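Local coordinates for protein chorismate synthase (Aquifex aeolicus, PDB 1Q1L) that catalyses the last step of the shikimate pathway, probably with reduced FMN, eliminating phosphate from 5-enolpyruvylshikimate-3-phosphate to give chorismate, at residues N41-R46 against V151-L156; R140-R145 against S360-A365. All coordinates share one frame; numbering follows the deposited sequence.

Contact 1. Residues N41-R46 against V151-L156; sequences NHELRR and VCKKFL
Lys153 NZ comes down on the Glu43 carboxylate from above its plane, 58° out of it, and meets OE1 at 3.0 Å. Arg46 approaches the same oxygen quite differently: its NH1 uses the syn lone pair of Glu43 OE1 at 2.9 Å, and the acceptor lies only 5° out of the guanidinium plane. Glu43 thus sits at the edge of the guanidinium, where Lys153 NZ also lies, near the plane. Behind this edge the aliphatic part of Arg46 rests its CD over the rim of one face of the His42 ring.

A partly buried salt-bridge network between two helices is the case in point, here joining helix 37-48 to helix 142-157. Their backbones stay well apart, the closest CA pair, Glu43 and Val151, being 9.7 Å from each other, and long side chains span the interval. Lys153 does most of the reaching, its chain fully extended beyond CG, whereas Glu43 bends at chi2 (-58°) and turns its carboxylate to where both cations can grip it. A water completes a small triangle, donating to Glu43 OE1 at 2.6 Å and accepting from Lys153 NZ. The side chain of Glu43 also touches Val146 and Ala150 of helix 142-157.

Arg46 NH1 and Lys153 NZ stand 3.5 Å apart as two donors, and Glu364 OE1 of helix 356-379 forms salt bridges to both. Replacing Glu43 by an alanine would probably leave these neighbouring cations to share Glu364, with Lys153 losing its direct bond to helix 37-48. Alternation of carboxylates and cations is likely to offset the like-charge repulsion and to keep both basic groups protonated.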
ATOM      1  N   ASN A  41     -17.792 -21.879   8.339  1.00 35.89           N
ATOM      2  CA  ASN A  41     -19.172 -22.144   7.961  1.00 36.07           C
ATOM      3  C   ASN A  41     -20.150 -21.607   9.003  1.00 35.15           C
ATOM      4  O   ASN A  41     -21.217 -21.100   8.661  1.00 35.31           O
ATOM      5  CB  ASN A  41     -19.392 -23.647   7.766  1.00 39.25           C
ATOM      6  CG  ASN A  41     -18.545 -24.218   6.641  1.00 39.24           C
ATOM      7  OD1 ASN A  41     -18.227 -23.524   5.675  1.00 39.60           O
ATOM      8  ND2 ASN A  41     -18.194 -25.494   6.751  1.00 40.20           N
ATOM      9  N   HIS A  42     -19.790 -21.707  10.276  1.00 35.93           N
ATOM     10  CA  HIS A  42     -20.679 -21.207  11.317  1.00 38.46           C
ATOM     11  C   HIS A  42     -21.018 -19.734  11.083  1.00 37.73           C
ATOM     12  O   HIS A  42     -22.170 -19.328  11.230  1.00 36.22           O
ATOM     13  CB  HIS A  42     -20.054 -21.353  12.698  1.00 39.23           C
ATOM     14  CG  HIS A  42     -20.977 -20.955  13.808  1.00 44.03           C
ATOM     15  ND1 HIS A  42     -20.534 -20.397  14.986  1.00 45.43           N
ATOM     16  CD2 HIS A  42     -22.326 -21.028  13.911  1.00 45.43           C
ATOM     17  CE1 HIS A  42     -21.568 -20.141  15.767  1.00 45.17           C
ATOM     18  NE2 HIS A  42     -22.666 -20.513  15.138  1.00 45.50           N
ATOM     19  N   GLU A  43     -20.016 -18.933  10.723  1.00 36.65           N
ATOM     20  CA  GLU A  43     -20.255 -17.514  10.477  1.00 35.29           C
ATOM     21  C   GLU A  43     -21.077 -17.319   9.203  1.00 34.51           C
ATOM     22  O   GLU A  43     -21.951 -16.455   9.145  1.00 32.98           O
ATOM     23  CB  GLU A  43     -18.932 -16.748  10.368  1.00 35.15           C
ATOM     24  CG  GLU A  43     -18.137 -16.670  11.660  1.00 36.23           C
ATOM     25  CD  GLU A  43     -18.909 -16.020  12.798  1.00 38.79           C
ATOM     26  OE1 GLU A  43     -19.648 -15.047  12.543  1.00 40.95           O
ATOM     27  OE2 GLU A  43     -18.766 -16.472  13.954  1.00 40.87           O
ATOM     28  N   LEU A  44     -20.798 -18.121   8.180  1.00 34.63           N
ATOM     29  CA  LEU A  44     -21.546 -18.012   6.936  1.00 35.47           C
ATOM     30  C   LEU A  44     -23.023 -18.310   7.189  1.00 36.25           C
ATOM     31  O   LEU A  44     -23.901 -17.705   6.574  1.00 36.56           O
ATOM     32  CB  LEU A  44     -20.983 -18.976   5.885  1.00 35.48           C
ATOM     33  CG  LEU A  44     -19.568 -18.631   5.404  1.00 37.09           C
ATOM     34  CD1 LEU A  44     -19.091 -19.666   4.389  1.00 37.30           C
ATOM     35  CD2 LEU A  44     -19.567 -17.230   4.792  1.00 34.79           C
ATOM     36  N   ARG A  45     -23.291 -19.232   8.109  1.00 36.11           N
ATOM     37  CA  ARG A  45     -24.667 -19.597   8.440  1.00 38.07           C
ATOM     38  C   ARG A  45     -25.409 -18.467   9.159  1.00 36.81           C
ATOM     39  O   ARG A  45     -26.598 -18.256   8.930  1.00 38.27           O
ATOM     40  CB  ARG A  45     -24.694 -20.872   9.294  1.00 38.10           C
ATOM     41  CG  ARG A  45     -24.349 -22.137   8.517  1.00 40.74           C
ATOM     42  CD  ARG A  45     -24.829 -23.391   9.243  1.00 41.65           C
ATOM     43  NE  ARG A  45     -24.168 -23.582  10.531  1.00 42.94           N
ATOM     44  CZ  ARG A  45     -22.948 -24.092  10.686  1.00 43.06           C
ATOM     45  NH1 ARG A  45     -22.242 -24.475   9.631  1.00 41.92           N
ATOM     46  NH2 ARG A  45     -22.433 -24.210  11.902  1.00 44.39           N
ATOM     47  N   ARG A  46     -24.709 -17.741  10.026  1.00 35.93           N
ATOM     48  CA  ARG A  46     -25.325 -16.637  10.747  1.00 35.82           C
ATOM     49  C   ARG A  46     -25.729 -15.529   9.780  1.00 38.14           C
ATOM     50  O   ARG A  46     -26.789 -14.924   9.934  1.00 37.88           O
ATOM     51  CB  ARG A  46     -24.367 -16.081  11.802  1.00 36.24           C
ATOM     52  CG  ARG A  46     -24.027 -17.060  12.921  1.00 34.75           C
ATOM     53  CD  ARG A  46     -23.038 -16.444  13.900  1.00 34.33           C
ATOM     54  NE  ARG A  46     -23.587 -15.259  14.560  1.00 33.93           N
ATOM     55  CZ  ARG A  46     -22.942 -14.102  14.679  1.00 32.82           C
ATOM     56  NH1 ARG A  46     -21.719 -13.965  14.176  1.00 27.79           N
ATOM     57  NH2 ARG A  46     -23.515 -13.081  15.306  1.00 29.64           N
ATOM     58  N   VAL A 151     -11.939 -16.078  10.026  1.00 26.07           N
ATOM     59  CA  VAL A 151     -10.563 -16.463  10.326  1.00 24.23           C
ATOM     60  C   VAL A 151      -9.968 -15.470  11.322  1.00 24.74           C
ATOM     61  O   VAL A 151      -9.300 -15.853  12.283  1.00 25.97           O
ATOM     62  CB  VAL A 151      -9.693 -16.488   9.032  1.00 23.35           C
ATOM     63  CG1 VAL A 151      -8.265 -16.897   9.361  1.00 21.85           C
ATOM     64  CG2 VAL A 151     -10.295 -17.465   8.030  1.00 23.41           C
ATOM     65  N   CYS A 152     -10.223 -14.189  11.095  1.00 25.03           N
ATOM     66  CA  CYS A 152      -9.702 -13.157  11.979  1.00 26.54           C
ATOM     67  C   CYS A 152     -10.282 -13.282  13.381  1.00 25.28           C
ATOM     68  O   CYS A 152      -9.588 -13.037  14.368  1.00 26.64           O
ATOM     69  CB  CYS A 152      -9.988 -11.781  11.387  1.00 26.79           C
ATOM     70  SG  CYS A 152      -9.141 -11.544   9.807  1.00 31.91           S
ATOM     71  N   LYS A 153     -11.550 -13.672  13.474  1.00 28.07           N
ATOM     72  CA  LYS A 153     -12.173 -13.857  14.784  1.00 28.73           C
ATOM     73  C   LYS A 153     -11.471 -14.991  15.521  1.00 29.58           C
ATOM     74  O   LYS A 153     -11.180 -14.880  16.709  1.00 30.34           O
ATOM     75  CB  LYS A 153     -13.652 -14.212  14.651  1.00 31.32           C
ATOM     76  CG  LYS A 153     -14.576 -13.065  14.298  1.00 33.39           C
ATOM     77  CD  LYS A 153     -16.026 -13.519  14.426  1.00 31.89           C
ATOM     78  CE  LYS A 153     -17.002 -12.406  14.097  1.00 36.52           C
ATOM     79  NZ  LYS A 153     -18.412 -12.871  14.225  1.00 37.89           N
ATOM     80  N   LYS A 154     -11.212 -16.095  14.825  1.00 30.28           N
ATOM     81  CA  LYS A 154     -10.533 -17.221  15.461  1.00 29.85           C
ATOM     82  C   LYS A 154      -9.190 -16.738  15.997  1.00 29.51           C
ATOM     83  O   LYS A 154      -8.806 -17.042  17.129  1.00 30.23           O
ATOM     84  CB  LYS A 154     -10.319 -18.363  14.465  1.00 30.69           C
ATOM     85  CG  LYS A 154      -9.707 -19.609  15.099  1.00 33.54           C
ATOM     86  CD  LYS A 154     -10.543 -20.078  16.297  1.00 34.47           C
ATOM     87  CE  LYS A 154      -9.848 -21.192  17.076  1.00 35.41           C
ATOM     88  NZ  LYS A 154      -9.648 -22.415  16.250  1.00 35.37           N
ATOM     89  N   PHE A 155      -8.478 -15.975  15.179  1.00 29.05           N
ATOM     90  CA  PHE A 155      -7.185 -15.431  15.582  1.00 29.67           C
ATOM     91  C   PHE A 155      -7.313 -14.588  16.861  1.00 28.31           C
ATOM     92  O   PHE A 155      -6.551 -14.761  17.813  1.00 28.14           O
ATOM     93  CB  PHE A 155      -6.606 -14.570  14.450  1.00 28.62           C
ATOM     94  CG  PHE A 155      -5.380 -13.796  14.847  1.00 29.86           C
ATOM     95  CD1 PHE A 155      -4.180 -14.450  15.123  1.00 27.74           C
ATOM     96  CD2 PHE A 155      -5.439 -12.410  14.989  1.00 28.20           C
ATOM     97  CE1 PHE A 155      -3.056 -13.732  15.536  1.00 31.10           C
ATOM     98  CE2 PHE A 155      -4.324 -11.686  15.400  1.00 29.70           C
ATOM     99  CZ  PHE A 155      -3.128 -12.347  15.676  1.00 27.03           C
ATOM    100  N   LEU A 156      -8.289 -13.688  16.877  1.00 28.77           N
ATOM    101  CA  LEU A 156      -8.517 -12.799  18.016  1.00 29.48           C
ATOM    102  C   LEU A 156      -8.910 -13.514  19.301  1.00 31.47           C
ATOM    103  O   LEU A 156      -8.535 -13.093  20.398  1.00 29.01           O
ATOM    104  CB  LEU A 156      -9.608 -11.782  17.686  1.00 25.83           C
ATOM    105  CG  LEU A 156      -9.282 -10.668  16.699  1.00 28.22           C
ATOM    106  CD1 LEU A 156     -10.543  -9.859  16.422  1.00 24.64           C
ATOM    107  CD2 LEU A 156      -8.184  -9.782  17.266  1.00 27.21           C
TER
HETATM  108  O   HOH W   1     -19.366 -12.621  11.516  1.00 30.20           O

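Contact 2. Residues R140-R145 against S360-A365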
ATOM      1  N   ARG A 140     -23.984 -10.218  -1.970  1.00 48.99           N
ATOM      2  CA  ARG A 140     -23.511 -11.592  -2.077  1.00 47.27           C
ATOM      3  C   ARG A 140     -22.035 -11.593  -1.688  1.00 44.16           C
ATOM      4  O   ARG A 140     -21.547 -12.532  -1.067  1.00 42.95           O
ATOM      5  CB  ARG A 140     -23.653 -12.077  -3.519  1.00 47.25           C
ATOM      6  CG  ARG A 140     -24.120 -13.516  -3.689  1.00 48.96           C
ATOM      7  CD  ARG A 140     -23.172 -14.554  -3.111  1.00 48.05           C
ATOM      8  NE  ARG A 140     -23.665 -15.074  -1.842  1.00 50.44           N
ATOM      9  CZ  ARG A 140     -23.483 -16.320  -1.414  1.00 50.87           C
ATOM     10  NH1 ARG A 140     -22.817 -17.197  -2.151  1.00 51.47           N
ATOM     11  NH2 ARG A 140     -23.974 -16.690  -0.239  1.00 52.61           N
ATOM     12  N   GLU A 141     -21.338 -10.523  -2.063  1.00 42.61           N
ATOM     13  CA  GLU A 141     -19.914 -10.374  -1.783  1.00 42.21           C
ATOM     14  C   GLU A 141     -19.606 -10.348  -0.291  1.00 40.55           C
ATOM     15  O   GLU A 141     -18.516 -10.748   0.118  1.00 39.33           O
ATOM     16  CB  GLU A 141     -19.383  -9.094  -2.444  1.00 44.93           C
ATOM     17  CG  GLU A 141     -17.855  -8.971  -2.525  1.00 47.72           C
ATOM     18  CD  GLU A 141     -17.210  -8.460  -1.243  1.00 50.89           C
ATOM     19  OE1 GLU A 141     -17.665  -7.419  -0.717  1.00 52.68           O
ATOM     20  OE2 GLU A 141     -16.238  -9.090  -0.769  1.00 50.33           O
ATOM     21  N   THR A 142     -20.557  -9.888   0.525  1.00 36.92           N
ATOM     22  CA  THR A 142     -20.322  -9.828   1.964  1.00 35.12           C
ATOM     23  C   THR A 142     -20.072 -11.223   2.525  1.00 33.37           C
ATOM     24  O   THR A 142     -19.449 -11.368   3.575  1.00 33.59           O
ATOM     25  CB  THR A 142     -21.502  -9.160   2.742  1.00 34.83           C
ATOM     26  OG1 THR A 142     -22.683  -9.961   2.629  1.00 34.98           O
ATOM     27  CG2 THR A 142     -21.786  -7.768   2.198  1.00 32.77           C
ATOM     28  N   ALA A 143     -20.545 -12.251   1.829  1.00 31.27           N
ATOM     29  CA  ALA A 143     -20.326 -13.622   2.290  1.00 29.92           C
ATOM     30  C   ALA A 143     -18.823 -13.931   2.324  1.00 29.95           C
ATOM     31  O   ALA A 143     -18.340 -14.632   3.216  1.00 28.43           O
ATOM     32  CB  ALA A 143     -21.040 -14.603   1.374  1.00 32.34           C
ATOM     33  N   ALA A 144     -18.084 -13.411   1.348  1.00 28.51           N
ATOM     34  CA  ALA A 144     -16.644 -13.636   1.312  1.00 29.09           C
ATOM     35  C   ALA A 144     -16.005 -12.830   2.441  1.00 29.74           C
ATOM     36  O   ALA A 144     -15.020 -13.260   3.041  1.00 29.37           O
ATOM     37  CB  ALA A 144     -16.071 -13.200  -0.040  1.00 28.21           C
ATOM     38  N   ARG A 145     -16.571 -11.659   2.728  1.00 29.21           N
ATOM     39  CA  ARG A 145     -16.043 -10.818   3.799  1.00 31.66           C
ATOM     40  C   ARG A 145     -16.211 -11.522   5.131  1.00 29.95           C
ATOM     41  O   ARG A 145     -15.348 -11.442   6.006  1.00 31.78           O
ATOM     42  CB  ARG A 145     -16.775  -9.482   3.868  1.00 31.51           C
ATOM     43  CG  ARG A 145     -16.638  -8.587   2.661  1.00 33.62           C
ATOM     44  CD  ARG A 145     -17.020  -7.171   3.070  1.00 35.00           C
ATOM     45  NE  ARG A 145     -17.367  -6.309   1.949  1.00 34.36           N
ATOM     46  CZ  ARG A 145     -17.552  -4.999   2.064  1.00 34.42           C
ATOM     47  NH1 ARG A 145     -17.415  -4.413   3.250  1.00 31.88           N
ATOM     48  NH2 ARG A 145     -17.871  -4.274   1.000  1.00 34.80           N
ATOM     49  N   SER A 360     -25.526  -6.838  10.487  1.00 32.68           N
ATOM     50  CA  SER A 360     -24.837  -6.876  11.768  1.00 31.08           C
ATOM     51  C   SER A 360     -23.783  -7.981  11.803  1.00 31.12           C
ATOM     52  O   SER A 360     -22.726  -7.809  12.402  1.00 31.09           O
ATOM     53  CB  SER A 360     -25.837  -7.068  12.913  1.00 31.01           C
ATOM     54  OG  SER A 360     -26.446  -8.344  12.856  1.00 31.02           O
ATOM     55  N   VAL A 361     -24.060  -9.112  11.165  1.00 28.96           N
ATOM     56  CA  VAL A 361     -23.092 -10.206  11.159  1.00 28.26           C
ATOM     57  C   VAL A 361     -21.873  -9.836  10.308  1.00 28.65           C
ATOM     58  O   VAL A 361     -20.747 -10.227  10.615  1.00 30.36           O
ATOM     59  CB  VAL A 361     -23.714 -11.515  10.621  1.00 28.90           C
ATOM     60  CG1 VAL A 361     -22.631 -12.587  10.488  1.00 29.74           C
ATOM     61  CG2 VAL A 361     -24.820 -11.992  11.567  1.00 26.76           C
ATOM     62  N   VAL A 362     -22.104  -9.090   9.232  1.00 28.36           N
ATOM     63  CA  VAL A 362     -21.015  -8.649   8.367  1.00 28.17           C
ATOM     64  C   VAL A 362     -20.234  -7.590   9.147  1.00 29.33           C
ATOM     65  O   VAL A 362     -19.013  -7.462   9.012  1.00 26.77           O
ATOM     66  CB  VAL A 362     -21.558  -8.034   7.060  1.00 27.73           C
ATOM     67  CG1 VAL A 362     -20.408  -7.499   6.209  1.00 28.11           C
ATOM     68  CG2 VAL A 362     -22.354  -9.087   6.283  1.00 24.27           C
ATOM     69  N   GLY A 363     -20.950  -6.837   9.981  1.00 26.95           N
ATOM     70  CA  GLY A 363     -20.300  -5.807  10.776  1.00 26.89           C
ATOM     71  C   GLY A 363     -19.291  -6.420  11.726  1.00 27.22           C
ATOM     72  O   GLY A 363     -18.223  -5.849  11.966  1.00 28.10           O
ATOM     73  N   GLU A 364     -19.627  -7.584  12.273  1.00 24.97           N
ATOM     74  CA  GLU A 364     -18.742  -8.277  13.194  1.00 25.16           C
ATOM     75  C   GLU A 364     -17.490  -8.705  12.434  1.00 26.71           C
ATOM     76  O   GLU A 364     -16.377  -8.594  12.934  1.00 26.84           O
ATOM     77  CB  GLU A 364     -19.426  -9.520  13.761  1.00 26.93           C
ATOM     78  CG  GLU A 364     -20.605  -9.261  14.676  1.00 28.78           C
ATOM     79  CD  GLU A 364     -21.301 -10.555  15.080  1.00 33.41           C
ATOM     80  OE1 GLU A 364     -20.669 -11.631  14.956  1.00 30.69           O
ATOM     81  OE2 GLU A 364     -22.470 -10.490  15.524  1.00 32.10           O
ATOM     82  N   ALA A 365     -17.694  -9.207  11.223  1.00 27.87           N
ATOM     83  CA  ALA A 365     -16.588  -9.650  10.379  1.00 27.83           C
ATOM     84  C   ALA A 365     -15.623  -8.502  10.077  1.00 25.84           C
ATOM     85  O   ALA A 365     -14.410  -8.666  10.165  1.00 26.72           O
ATOM     86  CB  ALA A 365     -17.137 -10.227   9.082  1.00 20.43           C
TER
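Thr142 and Val362 carry the van der Waals contact, their side chains crossing at about a right angle. Val362 CG2 lies 3.6 Å from Thr142 CB and 3.8 Å from Thr142 OG1, while its other methyl, CG1, touches the same CB less closely. The torsion of Val362 (chi1 176°) sets CG1 beside its own carbonyl carbon and CG2 beside its backbone N, and the valine straddles the threonine CB with both methyls. One turn further on, the Ala365 methyl rests against a backbone group, with CB 3.8 Å from Arg145 O.

These two pairs, each three residues on from the other, mark helices 142-157 and 356-379 as running side by side in the same direction. The CA atoms of Thr142 and Val362 are 6.5 Å apart and those of Arg145 and Ala365 6.7 Å, a close approach helped by the small side chains of Thr142 and Ala365. Both helices belong to the helical layer of the beta-alpha-beta sandwich described for this enzyme. Arg47, probably an NADP(+)-binding residue, packs on Val362 near Thr142.

No hydrogen bond crosses the contact; the polar groups of 140-145 bond within their own segment or outside the pair. Thr142 turns OG1 back to hydrogen-bond Ala139 O, leaving its CB to meet the valine. Arg145 forms a salt bridge with Glu141 one turn earlier: NE meets the syn lone pair of OE1 at 2.9 Å, almost straight at 177° and in the guanidinium plane. That bond holds the guanidinium with Glu141 at its edge. Ser262 OG binds Arg145 NH1 in addition, and Trp248 of a neighbouring subunit packs against Arg145.

In the fold
From the N terminus the chain first passes through strands 10-14 and 21-27 and enters helix 37-48. Contact 1 closes the loop from there to helix 142-157, a span that includes strands 64-68 and 80-85 of the four-stranded sheet. Contact 2 begins inside that loop, at 140-145, and closes a wider one at helix 356-379, enclosing the five-stranded sheet. The two loops therefore cross instead of nesting, with helix 142-157 serving both. Glu364, borne by the last of the three helices, reaches the charges of contact 1, and Leu44 packs on Ala143, which ties all three helices together between the sheets.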